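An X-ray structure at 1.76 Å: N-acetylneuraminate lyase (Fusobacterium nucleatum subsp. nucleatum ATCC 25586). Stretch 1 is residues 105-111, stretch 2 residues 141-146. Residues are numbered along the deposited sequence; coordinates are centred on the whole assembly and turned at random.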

# COMPACT_ATOMS: atom_id res chain seq x y z
N LEU A 105 -18.13 -18.41 -22.61
CA LEU A 105 -18.86 -17.63 -21.61
C LEU A 105 -18.97 -16.16 -22.01
O LEU A 105 -19.99 -15.52 -21.76
N GLY A 106 -17.91 -15.62 -22.61
CA GLY A 106 -17.95 -14.22 -23.03
C GLY A 106 -18.98 -13.97 -24.11
O GLY A 106 -19.70 -12.97 -24.08
N LYS A 107 -19.08 -14.88 -25.08
CA LYS A 107 -20.13 -14.74 -26.08
C LYS A 107 -21.51 -14.87 -25.46
O LYS A 107 -22.45 -14.13 -25.81
N TYR A 108 -21.66 -15.80 -24.51
CA TYR A 108 -22.96 -16.06 -23.92
C TYR A 108 -23.46 -14.86 -23.11
O TYR A 108 -24.62 -14.46 -23.23
N VAL A 109 -22.59 -14.26 -22.29
CA VAL A 109 -23.05 -13.13 -21.50
C VAL A 109 -23.21 -11.89 -22.36
O VAL A 109 -24.07 -11.04 -22.08
N THR A 110 -22.42 -11.76 -23.43
CA THR A 110 -22.63 -10.66 -24.35
C THR A 110 -24.02 -10.74 -24.98
O THR A 110 -24.73 -9.73 -25.08
N LYS A 111 -24.45 -11.95 -25.36
CA LYS A 111 -25.78 -12.15 -25.92
C LYS A 111 -26.87 -11.85 -24.89
O LYS A 111 -27.95 -11.35 -25.24
N ARG A 141 -11.59 -9.91 -29.15
CA ARG A 141 -11.85 -10.13 -30.57
C ARG A 141 -13.09 -11.00 -30.80
O ARG A 141 -13.93 -10.69 -31.65
N GLU A 142 -13.20 -12.09 -30.06
CA GLU A 142 -14.26 -13.06 -30.32
C GLU A 142 -15.62 -12.62 -29.78
O GLU A 142 -16.64 -13.12 -30.25
N THR A 143 -15.65 -11.71 -28.80
CA THR A 143 -16.91 -11.22 -28.26
C THR A 143 -17.30 -9.84 -28.77
O THR A 143 -18.49 -9.51 -28.79
N GLY A 144 -16.34 -9.00 -29.16
CA GLY A 144 -16.64 -7.62 -29.48
C GLY A 144 -16.99 -6.77 -28.28
O GLY A 144 -17.47 -5.64 -28.44
N ASN A 145 -16.77 -7.27 -27.07
CA ASN A 145 -17.19 -6.60 -25.85
C ASN A 145 -15.98 -5.93 -25.19
O ASN A 145 -14.83 -6.15 -25.58
N TYR A 146 -16.26 -5.08 -24.20
CA TYR A 146 -15.21 -4.41 -23.45
C TYR A 146 -14.65 -5.34 -22.38
O TYR A 146 -15.30 -6.28 -21.94

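What brings the two backbones so close? The helix of stretch 1 has a glycine where it meets the end of the helix in stretch 2. Thr-143 points its CA-to-CB bond toward stretch 1, and with chi1 at 64° (p) its CG2 lies 3.5 Å from Gly-106 C and 3.6 Å from Lys-107 N. A CB on Gly-106 would sit 2.9 Å from Thr-143 CG2, a clash, so the methyl rests directly on bare backbone. The CA atoms of Lys-107 and Thr-143 are accordingly only 5.2 Å apart.

Which hydrogen bond joins the stretches? Thr-110 and Asn-145 both point toward the opposite stretch, and Asn-145 ND2 donates to Thr-110 OG1 at 2.9 Å, with a nearly straight angle of 164°. In its m rotamer, Thr-110 turns the same hydroxyl back along its own helix, where OG1 donates to Gly-106 O at 2.7 Å. The hydroxyl thus gives one hydrogen bond and receives another.

What holds the asparagine in place? After the helix, Gly-144 adopts positive phi, a conformation that favours glycine, and the chain turns into Asn-145. There Asn-145 N donates to Thr-143 OG1 at 3.2 Å, while Asn-145 OD1 accepts from Tyr-146 N at 2.8 Å. Its chi1 of -149° lies between wells, and its amide also has a partner elsewhere in the structure.

How do charged side chains close the exposed margin? Lys-107 leaves its helix sideways, but its long chain, m at chi1 and t thereafter, reaches stretch 2. Lys-107 CE packs 3.4 Å from Glu-142 O, and Lys-107 NZ forms a salt bridge with Glu-142 OE1 at 3.5 Å. Glu-142 also starts sideways, its chi1 and chi2 both m.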

# COMPACT_ATOMS: atom_id res chain seq x y z
CB LEU A 105 -18.16 -17.76 -20.26
CG LEU A 105 -18.23 -19.09 -19.52
CD1 LEU A 105 -17.22 -19.06 -18.37
CD2 LEU A 105 -19.63 -19.32 -18.97
CB LYS A 107 -19.95 -15.78 -27.19
CG LYS A 107 -18.69 -15.60 -28.03
CD LYS A 107 -18.69 -16.54 -29.23
CE LYS A 107 -17.43 -16.38 -30.07
NZ LYS A 107 -17.16 -17.55 -30.95
CB TYR A 108 -22.89 -17.31 -23.05
CG TYR A 108 -24.19 -17.66 -22.38
CD1 TYR A 108 -25.17 -18.38 -23.05
CD2 TYR A 108 -24.44 -17.30 -21.06
CE1 TYR A 108 -26.36 -18.71 -22.44
CE2 TYR A 108 -25.62 -17.63 -20.44
CZ TYR A 108 -26.57 -18.33 -21.14
OH TYR A 108 -27.75 -18.66 -20.52
CB VAL A 109 -22.13 -12.88 -20.29
CG1 VAL A 109 -22.02 -14.14 -19.47
CG2 VAL A 109 -20.75 -12.40 -20.73
CB THR A 110 -21.53 -10.65 -25.41
OG1 THR A 110 -20.27 -10.46 -24.75
CG2 THR A 110 -21.73 -9.53 -26.40
CB LYS A 111 -25.92 -13.58 -26.45
CG LYS A 111 -27.28 -13.90 -27.08
CD LYS A 111 -27.32 -15.34 -27.60
CE LYS A 111 -28.66 -15.66 -28.28
NZ LYS A 111 -29.75 -15.97 -27.30
CB ARG A 141 -10.62 -10.76 -31.21
CG ARG A 141 -10.74 -11.03 -32.68
CD ARG A 141 -9.39 -11.45 -33.24
NE ARG A 141 -8.97 -12.76 -32.77
CZ ARG A 141 -7.93 -12.97 -31.96
NH1 ARG A 141 -7.20 -11.94 -31.54
NH2 ARG A 141 -7.61 -14.20 -31.58
CB GLU A 142 -13.87 -14.42 -29.74
CG GLU A 142 -12.67 -15.06 -30.42
CD GLU A 142 -13.00 -15.56 -31.83
OE1 GLU A 142 -14.04 -16.23 -32.01
OE2 GLU A 142 -12.21 -15.28 -32.76
CB THR A 143 -16.86 -11.16 -26.72
OG1 THR A 143 -15.86 -10.21 -26.30
CG2 THR A 143 -16.52 -12.52 -26.13
CB ASN A 145 -17.85 -7.61 -24.90
CG ASN A 145 -18.94 -6.99 -24.02
OD1 ASN A 145 -18.90 -5.80 -23.72
ND2 ASN A 145 -19.91 -7.80 -23.62
CB TYR A 146 -15.73 -3.13 -22.79
CG TYR A 146 -16.21 -2.09 -23.77
CD1 TYR A 146 -15.36 -1.56 -24.72
CD2 TYR A 146 -17.53 -1.64 -23.74
CE1 TYR A 146 -15.79 -0.62 -25.62
CE2 TYR A 146 -17.97 -0.70 -24.64
CZ TYR A 146 -17.10 -0.19 -25.58
OH TYR A 146 -17.54 0.76 -26.48